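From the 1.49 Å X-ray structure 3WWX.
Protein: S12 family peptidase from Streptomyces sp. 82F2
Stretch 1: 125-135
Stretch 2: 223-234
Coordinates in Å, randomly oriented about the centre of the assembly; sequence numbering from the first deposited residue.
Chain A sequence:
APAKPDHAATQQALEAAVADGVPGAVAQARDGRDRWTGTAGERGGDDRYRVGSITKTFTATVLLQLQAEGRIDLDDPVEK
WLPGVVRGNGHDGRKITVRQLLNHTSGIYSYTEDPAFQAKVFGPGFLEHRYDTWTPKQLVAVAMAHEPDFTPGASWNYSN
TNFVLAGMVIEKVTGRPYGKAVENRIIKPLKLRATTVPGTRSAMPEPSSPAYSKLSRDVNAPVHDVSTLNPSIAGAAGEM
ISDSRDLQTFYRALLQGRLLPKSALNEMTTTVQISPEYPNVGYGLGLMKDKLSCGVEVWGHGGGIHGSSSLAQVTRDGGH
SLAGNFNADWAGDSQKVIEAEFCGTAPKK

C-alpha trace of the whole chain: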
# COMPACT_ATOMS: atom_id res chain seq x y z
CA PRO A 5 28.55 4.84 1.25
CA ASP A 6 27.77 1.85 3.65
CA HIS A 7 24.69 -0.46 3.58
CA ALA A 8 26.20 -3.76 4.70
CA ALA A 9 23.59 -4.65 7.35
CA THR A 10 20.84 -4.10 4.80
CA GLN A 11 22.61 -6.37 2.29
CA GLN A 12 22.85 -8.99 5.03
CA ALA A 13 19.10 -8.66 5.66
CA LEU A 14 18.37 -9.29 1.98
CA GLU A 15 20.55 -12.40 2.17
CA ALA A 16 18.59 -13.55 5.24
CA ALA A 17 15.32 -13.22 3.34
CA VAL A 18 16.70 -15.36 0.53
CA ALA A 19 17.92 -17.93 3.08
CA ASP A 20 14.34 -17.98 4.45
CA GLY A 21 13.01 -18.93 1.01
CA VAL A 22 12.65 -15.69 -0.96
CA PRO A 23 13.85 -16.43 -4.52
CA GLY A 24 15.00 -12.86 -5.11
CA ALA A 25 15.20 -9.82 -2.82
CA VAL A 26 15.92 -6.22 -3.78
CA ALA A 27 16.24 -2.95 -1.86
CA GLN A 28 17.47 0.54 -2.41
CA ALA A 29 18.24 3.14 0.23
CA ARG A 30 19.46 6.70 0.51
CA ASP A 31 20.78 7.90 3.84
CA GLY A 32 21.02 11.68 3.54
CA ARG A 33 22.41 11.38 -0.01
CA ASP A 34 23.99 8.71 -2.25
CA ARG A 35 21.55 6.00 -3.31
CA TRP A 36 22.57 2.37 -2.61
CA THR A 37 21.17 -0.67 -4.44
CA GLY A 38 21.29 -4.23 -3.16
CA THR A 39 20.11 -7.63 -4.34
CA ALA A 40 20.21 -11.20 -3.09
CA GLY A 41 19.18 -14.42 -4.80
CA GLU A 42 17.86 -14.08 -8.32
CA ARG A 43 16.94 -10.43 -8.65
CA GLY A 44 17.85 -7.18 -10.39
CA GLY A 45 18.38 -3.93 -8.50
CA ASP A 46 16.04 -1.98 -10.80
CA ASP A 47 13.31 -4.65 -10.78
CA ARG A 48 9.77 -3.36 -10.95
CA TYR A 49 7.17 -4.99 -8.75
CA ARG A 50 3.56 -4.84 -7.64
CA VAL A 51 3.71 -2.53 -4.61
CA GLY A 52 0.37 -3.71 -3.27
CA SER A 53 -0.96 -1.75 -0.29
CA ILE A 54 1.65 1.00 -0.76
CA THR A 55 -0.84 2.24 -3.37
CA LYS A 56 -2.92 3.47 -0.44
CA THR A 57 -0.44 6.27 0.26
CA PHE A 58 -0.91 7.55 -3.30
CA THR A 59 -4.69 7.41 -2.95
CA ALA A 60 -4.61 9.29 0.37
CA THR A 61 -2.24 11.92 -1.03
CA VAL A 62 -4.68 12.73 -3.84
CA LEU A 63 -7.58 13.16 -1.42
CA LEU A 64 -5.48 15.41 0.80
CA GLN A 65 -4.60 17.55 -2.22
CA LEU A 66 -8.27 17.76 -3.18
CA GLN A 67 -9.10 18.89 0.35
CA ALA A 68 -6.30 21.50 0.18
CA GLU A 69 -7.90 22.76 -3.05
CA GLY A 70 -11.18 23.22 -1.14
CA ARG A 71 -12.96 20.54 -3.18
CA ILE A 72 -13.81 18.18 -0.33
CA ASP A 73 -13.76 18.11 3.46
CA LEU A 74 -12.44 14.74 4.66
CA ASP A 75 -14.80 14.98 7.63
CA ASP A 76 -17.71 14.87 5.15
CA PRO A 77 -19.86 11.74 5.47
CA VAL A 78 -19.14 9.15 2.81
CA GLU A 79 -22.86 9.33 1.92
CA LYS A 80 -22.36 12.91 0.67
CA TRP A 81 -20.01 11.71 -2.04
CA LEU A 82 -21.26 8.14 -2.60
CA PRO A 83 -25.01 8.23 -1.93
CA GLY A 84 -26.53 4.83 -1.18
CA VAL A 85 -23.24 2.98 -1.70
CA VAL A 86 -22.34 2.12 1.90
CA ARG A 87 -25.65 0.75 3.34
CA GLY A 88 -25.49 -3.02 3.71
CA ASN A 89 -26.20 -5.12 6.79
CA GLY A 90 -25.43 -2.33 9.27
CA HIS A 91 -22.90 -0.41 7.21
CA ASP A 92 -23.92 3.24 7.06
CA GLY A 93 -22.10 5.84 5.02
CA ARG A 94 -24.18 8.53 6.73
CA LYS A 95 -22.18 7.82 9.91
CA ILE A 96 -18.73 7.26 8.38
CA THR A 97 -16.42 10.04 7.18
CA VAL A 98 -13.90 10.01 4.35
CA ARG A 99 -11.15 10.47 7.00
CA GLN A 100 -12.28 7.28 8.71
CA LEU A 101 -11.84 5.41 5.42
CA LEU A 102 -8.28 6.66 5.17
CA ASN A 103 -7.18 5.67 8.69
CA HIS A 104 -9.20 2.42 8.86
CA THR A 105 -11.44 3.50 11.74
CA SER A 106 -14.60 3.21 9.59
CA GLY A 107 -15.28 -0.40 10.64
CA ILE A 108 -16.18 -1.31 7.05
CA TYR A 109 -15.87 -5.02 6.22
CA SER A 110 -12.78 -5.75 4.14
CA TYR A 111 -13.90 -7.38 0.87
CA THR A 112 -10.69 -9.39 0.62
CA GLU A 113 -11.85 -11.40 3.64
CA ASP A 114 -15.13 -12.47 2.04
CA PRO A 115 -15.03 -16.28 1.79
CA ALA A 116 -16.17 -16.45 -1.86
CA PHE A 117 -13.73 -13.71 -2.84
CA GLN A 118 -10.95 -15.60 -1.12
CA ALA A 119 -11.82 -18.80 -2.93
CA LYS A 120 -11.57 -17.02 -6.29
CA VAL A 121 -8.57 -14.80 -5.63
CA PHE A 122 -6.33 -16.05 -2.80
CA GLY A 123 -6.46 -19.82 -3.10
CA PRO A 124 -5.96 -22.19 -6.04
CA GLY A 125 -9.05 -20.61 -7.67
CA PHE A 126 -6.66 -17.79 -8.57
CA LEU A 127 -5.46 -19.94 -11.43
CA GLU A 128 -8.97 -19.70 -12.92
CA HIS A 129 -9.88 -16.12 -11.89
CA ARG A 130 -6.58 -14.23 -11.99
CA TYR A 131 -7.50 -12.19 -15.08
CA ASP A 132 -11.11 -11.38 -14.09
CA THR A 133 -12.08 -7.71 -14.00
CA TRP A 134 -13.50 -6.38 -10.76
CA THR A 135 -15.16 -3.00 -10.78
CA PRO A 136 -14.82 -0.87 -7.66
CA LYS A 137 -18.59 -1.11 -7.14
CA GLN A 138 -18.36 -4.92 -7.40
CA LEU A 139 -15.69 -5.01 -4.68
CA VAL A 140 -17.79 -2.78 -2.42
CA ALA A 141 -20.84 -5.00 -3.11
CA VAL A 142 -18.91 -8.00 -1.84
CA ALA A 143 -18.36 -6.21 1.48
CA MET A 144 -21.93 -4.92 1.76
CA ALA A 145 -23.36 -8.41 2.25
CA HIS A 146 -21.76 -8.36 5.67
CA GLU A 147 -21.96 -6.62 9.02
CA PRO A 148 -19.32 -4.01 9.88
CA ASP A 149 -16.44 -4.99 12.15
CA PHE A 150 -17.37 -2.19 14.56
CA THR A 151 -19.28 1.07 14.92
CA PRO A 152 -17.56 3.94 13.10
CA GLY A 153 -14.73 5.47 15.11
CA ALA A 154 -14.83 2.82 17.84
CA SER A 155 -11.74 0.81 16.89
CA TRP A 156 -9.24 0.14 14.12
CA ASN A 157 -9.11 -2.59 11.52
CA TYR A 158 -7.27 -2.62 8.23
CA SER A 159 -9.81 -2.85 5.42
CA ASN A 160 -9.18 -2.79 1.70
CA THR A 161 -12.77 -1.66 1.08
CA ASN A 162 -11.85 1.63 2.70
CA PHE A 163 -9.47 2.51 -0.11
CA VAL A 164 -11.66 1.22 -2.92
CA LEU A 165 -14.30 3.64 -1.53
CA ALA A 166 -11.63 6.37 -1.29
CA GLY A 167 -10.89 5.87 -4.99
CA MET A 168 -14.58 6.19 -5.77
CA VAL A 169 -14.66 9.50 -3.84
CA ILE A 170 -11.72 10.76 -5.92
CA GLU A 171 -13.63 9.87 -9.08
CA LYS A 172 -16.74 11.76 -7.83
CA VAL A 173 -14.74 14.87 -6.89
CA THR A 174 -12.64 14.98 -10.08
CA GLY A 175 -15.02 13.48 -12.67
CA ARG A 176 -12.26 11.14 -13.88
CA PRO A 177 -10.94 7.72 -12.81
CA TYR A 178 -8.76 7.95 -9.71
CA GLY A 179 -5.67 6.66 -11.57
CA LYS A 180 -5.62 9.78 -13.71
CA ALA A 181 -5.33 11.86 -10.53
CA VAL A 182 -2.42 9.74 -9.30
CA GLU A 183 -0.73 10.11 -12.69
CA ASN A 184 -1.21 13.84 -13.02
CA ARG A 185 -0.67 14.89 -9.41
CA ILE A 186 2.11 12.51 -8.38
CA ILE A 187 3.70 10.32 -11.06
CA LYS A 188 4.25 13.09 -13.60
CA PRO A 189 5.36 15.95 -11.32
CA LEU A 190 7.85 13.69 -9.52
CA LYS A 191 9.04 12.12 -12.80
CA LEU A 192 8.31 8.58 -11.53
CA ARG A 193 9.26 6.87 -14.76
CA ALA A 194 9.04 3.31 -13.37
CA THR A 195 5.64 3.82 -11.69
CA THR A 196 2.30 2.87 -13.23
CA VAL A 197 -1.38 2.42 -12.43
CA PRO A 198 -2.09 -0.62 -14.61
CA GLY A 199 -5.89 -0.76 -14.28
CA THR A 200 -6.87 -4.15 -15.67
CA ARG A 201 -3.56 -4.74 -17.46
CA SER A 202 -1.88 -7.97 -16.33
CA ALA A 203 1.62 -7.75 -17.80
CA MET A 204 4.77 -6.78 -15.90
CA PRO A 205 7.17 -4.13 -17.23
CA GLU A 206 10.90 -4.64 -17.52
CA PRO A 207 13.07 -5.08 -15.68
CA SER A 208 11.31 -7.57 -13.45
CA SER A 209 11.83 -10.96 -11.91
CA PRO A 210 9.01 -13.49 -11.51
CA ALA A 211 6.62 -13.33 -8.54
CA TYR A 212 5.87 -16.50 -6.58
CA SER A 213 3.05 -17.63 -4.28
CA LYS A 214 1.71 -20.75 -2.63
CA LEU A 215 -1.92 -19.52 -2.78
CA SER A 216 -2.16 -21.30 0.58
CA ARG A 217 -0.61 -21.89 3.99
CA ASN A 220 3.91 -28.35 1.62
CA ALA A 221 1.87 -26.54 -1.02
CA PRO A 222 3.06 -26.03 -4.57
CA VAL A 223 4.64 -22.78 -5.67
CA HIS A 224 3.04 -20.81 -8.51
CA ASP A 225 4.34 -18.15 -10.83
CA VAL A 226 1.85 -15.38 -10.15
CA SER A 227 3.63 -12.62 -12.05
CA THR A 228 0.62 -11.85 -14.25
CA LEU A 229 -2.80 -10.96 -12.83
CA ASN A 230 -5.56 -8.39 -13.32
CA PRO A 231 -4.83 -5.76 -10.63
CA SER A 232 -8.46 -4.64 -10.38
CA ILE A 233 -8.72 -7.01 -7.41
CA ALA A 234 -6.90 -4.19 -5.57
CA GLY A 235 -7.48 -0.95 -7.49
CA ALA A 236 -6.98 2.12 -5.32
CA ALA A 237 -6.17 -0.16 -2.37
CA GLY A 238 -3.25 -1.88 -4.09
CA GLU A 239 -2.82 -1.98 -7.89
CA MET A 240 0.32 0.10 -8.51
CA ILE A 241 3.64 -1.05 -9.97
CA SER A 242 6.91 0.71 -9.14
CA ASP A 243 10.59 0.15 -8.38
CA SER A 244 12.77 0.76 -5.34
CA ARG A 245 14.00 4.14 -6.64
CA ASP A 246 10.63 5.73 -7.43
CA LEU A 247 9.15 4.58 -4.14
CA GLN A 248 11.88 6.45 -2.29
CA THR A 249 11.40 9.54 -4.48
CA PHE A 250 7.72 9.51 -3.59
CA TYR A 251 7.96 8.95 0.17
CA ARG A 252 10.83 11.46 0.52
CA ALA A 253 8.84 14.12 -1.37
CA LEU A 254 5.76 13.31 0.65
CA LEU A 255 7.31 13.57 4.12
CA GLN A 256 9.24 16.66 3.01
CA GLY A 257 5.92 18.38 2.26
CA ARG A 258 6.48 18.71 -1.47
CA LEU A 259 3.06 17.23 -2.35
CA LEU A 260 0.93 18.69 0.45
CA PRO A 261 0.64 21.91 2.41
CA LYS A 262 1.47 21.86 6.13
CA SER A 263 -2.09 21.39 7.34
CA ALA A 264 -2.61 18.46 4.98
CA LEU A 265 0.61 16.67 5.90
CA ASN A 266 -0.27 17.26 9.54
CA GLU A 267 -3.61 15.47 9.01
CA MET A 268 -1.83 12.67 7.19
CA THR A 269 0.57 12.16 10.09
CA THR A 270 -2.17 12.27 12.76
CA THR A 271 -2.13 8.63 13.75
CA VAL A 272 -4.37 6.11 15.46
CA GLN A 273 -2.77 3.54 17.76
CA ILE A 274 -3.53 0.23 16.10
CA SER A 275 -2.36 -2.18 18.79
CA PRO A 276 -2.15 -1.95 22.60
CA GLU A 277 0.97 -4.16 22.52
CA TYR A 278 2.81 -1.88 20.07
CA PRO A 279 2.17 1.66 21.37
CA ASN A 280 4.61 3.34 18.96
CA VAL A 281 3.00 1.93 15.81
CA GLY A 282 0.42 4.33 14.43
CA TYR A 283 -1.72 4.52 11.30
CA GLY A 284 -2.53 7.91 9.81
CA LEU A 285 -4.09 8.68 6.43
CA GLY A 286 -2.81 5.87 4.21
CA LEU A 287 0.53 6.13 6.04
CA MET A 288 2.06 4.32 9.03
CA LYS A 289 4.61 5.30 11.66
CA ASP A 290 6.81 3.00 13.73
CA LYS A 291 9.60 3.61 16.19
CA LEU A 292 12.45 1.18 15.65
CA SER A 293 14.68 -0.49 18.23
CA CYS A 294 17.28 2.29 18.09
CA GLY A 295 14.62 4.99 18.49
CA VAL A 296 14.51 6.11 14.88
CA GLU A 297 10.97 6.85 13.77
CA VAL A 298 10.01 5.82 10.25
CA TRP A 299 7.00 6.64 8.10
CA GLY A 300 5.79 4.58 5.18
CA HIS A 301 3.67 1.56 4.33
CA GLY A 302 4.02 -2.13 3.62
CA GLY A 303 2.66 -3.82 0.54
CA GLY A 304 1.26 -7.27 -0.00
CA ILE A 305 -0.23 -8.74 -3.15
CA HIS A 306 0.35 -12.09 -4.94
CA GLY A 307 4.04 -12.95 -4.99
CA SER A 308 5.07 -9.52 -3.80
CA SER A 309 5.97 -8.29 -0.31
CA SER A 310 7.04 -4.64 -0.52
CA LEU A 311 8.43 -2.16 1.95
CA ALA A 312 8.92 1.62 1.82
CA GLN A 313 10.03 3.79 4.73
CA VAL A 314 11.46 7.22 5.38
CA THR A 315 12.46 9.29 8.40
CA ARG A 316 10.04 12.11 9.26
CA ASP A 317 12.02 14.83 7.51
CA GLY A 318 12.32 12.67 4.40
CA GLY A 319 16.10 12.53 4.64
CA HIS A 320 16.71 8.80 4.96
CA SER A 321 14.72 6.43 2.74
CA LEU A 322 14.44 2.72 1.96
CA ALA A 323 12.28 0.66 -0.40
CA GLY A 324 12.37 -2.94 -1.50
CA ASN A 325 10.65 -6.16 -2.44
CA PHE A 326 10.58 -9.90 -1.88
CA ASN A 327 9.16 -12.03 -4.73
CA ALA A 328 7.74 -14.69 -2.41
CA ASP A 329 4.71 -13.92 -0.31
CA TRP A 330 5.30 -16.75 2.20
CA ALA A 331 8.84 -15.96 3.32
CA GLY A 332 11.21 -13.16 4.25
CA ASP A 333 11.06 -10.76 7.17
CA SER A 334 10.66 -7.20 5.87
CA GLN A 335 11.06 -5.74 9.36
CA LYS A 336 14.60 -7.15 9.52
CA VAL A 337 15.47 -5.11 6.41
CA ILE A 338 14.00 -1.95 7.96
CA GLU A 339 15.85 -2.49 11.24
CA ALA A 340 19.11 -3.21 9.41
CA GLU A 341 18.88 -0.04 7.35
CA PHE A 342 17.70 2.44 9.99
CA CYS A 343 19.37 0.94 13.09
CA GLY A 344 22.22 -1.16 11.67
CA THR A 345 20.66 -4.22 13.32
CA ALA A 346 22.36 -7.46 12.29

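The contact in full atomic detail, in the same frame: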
# COMPACT_ATOMS: atom_id res chain seq x y z
N GLY A 125 -8.12 -21.23 -6.74
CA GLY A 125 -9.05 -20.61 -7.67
C GLY A 125 -8.46 -19.43 -8.43
O GLY A 125 -8.94 -19.07 -9.50
N PHE A 126 -7.40 -18.84 -7.87
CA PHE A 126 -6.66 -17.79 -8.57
C PHE A 126 -6.25 -18.21 -9.96
O PHE A 126 -6.24 -17.41 -10.89
CB PHE A 126 -5.42 -17.41 -7.77
CG PHE A 126 -4.48 -16.47 -8.47
CD1 PHE A 126 -4.69 -15.09 -8.43
CD2 PHE A 126 -3.35 -16.95 -9.14
CE1 PHE A 126 -3.79 -14.22 -9.06
CE2 PHE A 126 -2.46 -16.09 -9.77
CZ PHE A 126 -2.68 -14.72 -9.74
N LEU A 127 -5.92 -19.49 -10.12
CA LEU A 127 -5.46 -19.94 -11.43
C LEU A 127 -6.56 -19.82 -12.47
O LEU A 127 -6.27 -19.65 -13.65
CB LEU A 127 -4.93 -21.36 -11.35
CG LEU A 127 -3.72 -21.56 -10.43
CD1 LEU A 127 -3.31 -23.02 -10.42
CD2 LEU A 127 -2.54 -20.69 -10.82
N GLU A 128 -7.82 -19.91 -12.04
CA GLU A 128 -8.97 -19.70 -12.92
C GLU A 128 -9.35 -18.21 -13.06
O GLU A 128 -9.65 -17.75 -14.15
CB GLU A 128 -10.15 -20.48 -12.36
CG GLU A 128 -11.44 -20.30 -13.13
CD GLU A 128 -12.51 -21.34 -12.75
OE1 GLU A 128 -13.63 -21.23 -13.28
OE2 GLU A 128 -12.23 -22.25 -11.94
N HIS A 129 -9.29 -17.47 -11.95
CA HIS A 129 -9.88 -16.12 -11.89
C HIS A 129 -8.90 -14.96 -11.95
O HIS A 129 -9.32 -13.81 -11.93
CB HIS A 129 -10.75 -16.02 -10.64
CG HIS A 129 -11.92 -16.96 -10.66
ND1 HIS A 129 -13.02 -16.74 -11.47
CD2 HIS A 129 -12.15 -18.11 -10.00
CE1 HIS A 129 -13.89 -17.73 -11.30
NE2 HIS A 129 -13.39 -18.58 -10.42
N ARG A 130 -7.61 -15.26 -12.09
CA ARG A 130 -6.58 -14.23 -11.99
C ARG A 130 -6.74 -13.07 -12.94
O ARG A 130 -6.24 -11.98 -12.61
CB ARG A 130 -5.19 -14.84 -12.22
CG ARG A 130 -5.03 -15.43 -13.62
CD ARG A 130 -3.93 -16.45 -13.71
NE ARG A 130 -2.61 -15.87 -13.45
CZ ARG A 130 -1.53 -16.58 -13.17
NH1 ARG A 130 -1.61 -17.91 -13.11
NH2 ARG A 130 -0.36 -15.98 -12.93
N TYR A 131 -7.38 -13.26 -14.09
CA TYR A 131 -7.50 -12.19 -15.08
C TYR A 131 -8.89 -11.54 -15.09
O TYR A 131 -9.15 -10.65 -15.92
CB TYR A 131 -7.11 -12.69 -16.48
CG TYR A 131 -5.70 -13.23 -16.52
CD1 TYR A 131 -4.62 -12.45 -16.12
CD2 TYR A 131 -5.44 -14.51 -16.96
CE1 TYR A 131 -3.34 -12.92 -16.16
CE2 TYR A 131 -4.14 -14.99 -17.00
CZ TYR A 131 -3.10 -14.21 -16.58
OH TYR A 131 -1.83 -14.68 -16.59
N ASP A 132 -9.76 -11.95 -14.17
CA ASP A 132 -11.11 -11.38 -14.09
C ASP A 132 -11.06 -9.90 -13.71
O ASP A 132 -10.20 -9.47 -12.91
CB ASP A 132 -11.95 -12.11 -13.05
CG ASP A 132 -12.31 -13.53 -13.44
OD1 ASP A 132 -11.91 -14.02 -14.52
OD2 ASP A 132 -12.96 -14.17 -12.60
N THR A 133 -11.96 -9.13 -14.30
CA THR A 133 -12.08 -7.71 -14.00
C THR A 133 -13.10 -7.48 -12.91
O THR A 133 -14.24 -7.95 -13.00
CB THR A 133 -12.46 -6.90 -15.24
OG1 THR A 133 -11.37 -6.94 -16.16
CG2 THR A 133 -12.75 -5.45 -14.88
N TRP A 134 -12.66 -6.76 -11.88
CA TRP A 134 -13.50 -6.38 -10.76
C TRP A 134 -13.67 -4.89 -10.78
O TRP A 134 -12.70 -4.14 -10.63
CB TRP A 134 -12.83 -6.76 -9.43
CG TRP A 134 -12.57 -8.21 -9.27
CD1 TRP A 134 -11.53 -8.91 -9.79
CD2 TRP A 134 -13.36 -9.14 -8.54
NE1 TRP A 134 -11.63 -10.23 -9.44
CE2 TRP A 134 -12.74 -10.40 -8.66
CE3 TRP A 134 -14.54 -9.04 -7.79
CZ2 TRP A 134 -13.26 -11.55 -8.06
CZ3 TRP A 134 -15.05 -10.17 -7.20
CH2 TRP A 134 -14.41 -11.41 -7.33
N THR A 135 -14.91 -4.42 -10.92
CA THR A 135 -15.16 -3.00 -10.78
C THR A 135 -15.11 -2.59 -9.32
O THR A 135 -15.35 -3.38 -8.43
CB THR A 135 -16.54 -2.61 -11.33
OG1 THR A 135 -17.55 -3.25 -10.55
CG2 THR A 135 -16.67 -3.00 -12.79
N VAL A 223 4.32 -24.16 -5.37
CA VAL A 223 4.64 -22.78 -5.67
C VAL A 223 4.18 -22.45 -7.09
O VAL A 223 4.37 -23.25 -8.03
CB VAL A 223 6.12 -22.53 -5.51
CG1 VAL A 223 6.52 -21.12 -5.98
CG2 VAL A 223 6.52 -22.70 -4.07
N HIS A 224 3.59 -21.27 -7.25
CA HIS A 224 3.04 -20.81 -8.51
C HIS A 224 3.71 -19.54 -8.94
O HIS A 224 4.00 -18.67 -8.10
CB HIS A 224 1.55 -20.50 -8.35
CG HIS A 224 0.75 -21.63 -7.80
ND1 HIS A 224 0.09 -22.54 -8.59
CD2 HIS A 224 0.53 -22.01 -6.52
CE1 HIS A 224 -0.51 -23.43 -7.82
NE2 HIS A 224 -0.26 -23.13 -6.56
N ASP A 225 3.94 -19.42 -10.24
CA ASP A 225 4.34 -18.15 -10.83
C ASP A 225 3.09 -17.30 -11.02
O ASP A 225 2.24 -17.57 -11.87
CB ASP A 225 5.01 -18.39 -12.18
CG ASP A 225 5.56 -17.14 -12.79
OD1 ASP A 225 4.93 -16.07 -12.63
OD2 ASP A 225 6.65 -17.23 -13.42
N VAL A 226 3.01 -16.26 -10.20
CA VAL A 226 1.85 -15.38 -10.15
C VAL A 226 2.17 -13.99 -10.69
O VAL A 226 1.50 -13.01 -10.37
CB VAL A 226 1.25 -15.30 -8.72
CG1 VAL A 226 0.79 -16.65 -8.27
CG2 VAL A 226 2.24 -14.72 -7.72
N SER A 227 3.18 -13.91 -11.55
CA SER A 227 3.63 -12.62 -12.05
C SER A 227 2.50 -11.83 -12.70
O SER A 227 2.36 -10.63 -12.46
CB SER A 227 4.78 -12.80 -13.05
OG SER A 227 5.86 -13.54 -12.47
N THR A 228 1.70 -12.51 -13.52
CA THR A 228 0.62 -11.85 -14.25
C THR A 228 -0.74 -12.06 -13.58
O THR A 228 -1.10 -13.17 -13.22
CB THR A 228 0.55 -12.33 -15.70
OG1 THR A 228 0.39 -13.76 -15.73
CG2 THR A 228 1.83 -11.96 -16.44
N LEU A 229 -1.46 -10.97 -13.43
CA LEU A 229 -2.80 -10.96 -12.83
C LEU A 229 -3.45 -9.62 -13.16
O LEU A 229 -2.75 -8.64 -13.42
CB LEU A 229 -2.73 -11.17 -11.29
CG LEU A 229 -1.91 -10.17 -10.46
CD1 LEU A 229 -2.71 -8.91 -10.09
CD2 LEU A 229 -1.39 -10.85 -9.21
N ASN A 230 -4.77 -9.60 -13.14
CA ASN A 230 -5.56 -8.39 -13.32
C ASN A 230 -5.61 -7.63 -11.99
O ASN A 230 -6.20 -8.11 -11.03
CB ASN A 230 -6.97 -8.77 -13.78
CG ASN A 230 -7.84 -7.58 -14.13
OD1 ASN A 230 -7.79 -6.52 -13.47
ND2 ASN A 230 -8.66 -7.74 -15.16
N PRO A 231 -4.97 -6.44 -11.92
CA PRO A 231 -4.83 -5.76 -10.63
C PRO A 231 -6.09 -5.09 -10.12
O PRO A 231 -6.04 -4.48 -9.03
CB PRO A 231 -3.77 -4.68 -10.91
CG PRO A 231 -3.20 -5.00 -12.21
CD PRO A 231 -4.18 -5.79 -12.97
N SER A 232 -7.20 -5.21 -10.85
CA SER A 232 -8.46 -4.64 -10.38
C SER A 232 -8.97 -5.30 -9.10
O SER A 232 -9.86 -4.76 -8.46
CB SER A 232 -9.51 -4.66 -11.48
OG SER A 232 -9.88 -5.99 -11.81
N ILE A 233 -8.43 -6.46 -8.72
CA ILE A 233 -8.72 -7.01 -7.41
C ILE A 233 -8.35 -6.05 -6.28
O ILE A 233 -8.90 -6.13 -5.19
CB ILE A 233 -7.99 -8.34 -7.15
CG1 ILE A 233 -6.50 -8.22 -7.40
CG2 ILE A 233 -8.62 -9.47 -7.97
CD1 ILE A 233 -5.67 -9.39 -6.82
N ALA A 234 -7.41 -5.14 -6.56
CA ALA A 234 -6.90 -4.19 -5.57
C ALA A 234 -7.30 -2.73 -5.88
O ALA A 234 -7.67 -1.97 -4.97
CB ALA A 234 -5.37 -4.33 -5.50
O HOH W 1 0.35 -19.54 -11.99
O HOH W 2 -6.64 -10.86 -10.19
O HOH W 3 -11.20 -2.46 -8.97

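Arg130 and Asn230 carry most of the polar contact between stretch 125-135 and stretch 223-234, which bury 668 Å² between them. The CA-to-CB bond of Arg130 points sideways, but its long chain brings the guanidinium edge-on to two backbone carbonyls: NE and NH2 of Arg130 both donate to Thr228 O (3.1 and 2.9 Å), and Arg130 NH2 also reaches Asp225 O at 3.2 Å. Water 1 joins Arg130 NH1 (2.8 Å) to Asp225 O (2.7 Å), so all three guanidinium nitrogens are engaged. At the backbone, Asn230 N donates almost linearly to Arg130 O at 2.8 Å, and water 2 links Arg130 O to Asn230 O.

Asn230 points toward the first stretch, and its amide serves both sides. Asn230 ND2 donates to Tyr131 O and to Thr133 OG1, each at 3.0 Å, while Asn230 OD1 accepts from Ser232 N (3.0 Å) and Ser232 OG (2.7 Å) in its own stretch. Ser232 OG, with its proton committed to Asn230 OD1, accepts from Trp134 N at 2.9 Å; a small hydroxyl thus relays the contact from one stretch to the other. Water 3 bridges Trp134 O and Ser232 O. Tyr131 starts away from the second stretch, in the type I turn from His129 to Asp132, yet its ring extends back so that Tyr131 OH meets Thr228 OG1 at 2.6 Å.

Apolar packing adds to this network at Phe126 and, separately, at Trp134. The buried Phe126 ring places CE2 3.6 Å from Val226 CG1, which lies oblique to it, and its edge, at CZ, lies 3.9 Å from Leu229 CB; a ring with no polar atoms suits this buried place. Trp134 points toward the second stretch, setting its CD1 3.5 Å from Ile233 CG2. Farther out, exposed Leu127 brings CD1 to 3.8 Å from His224 CE1.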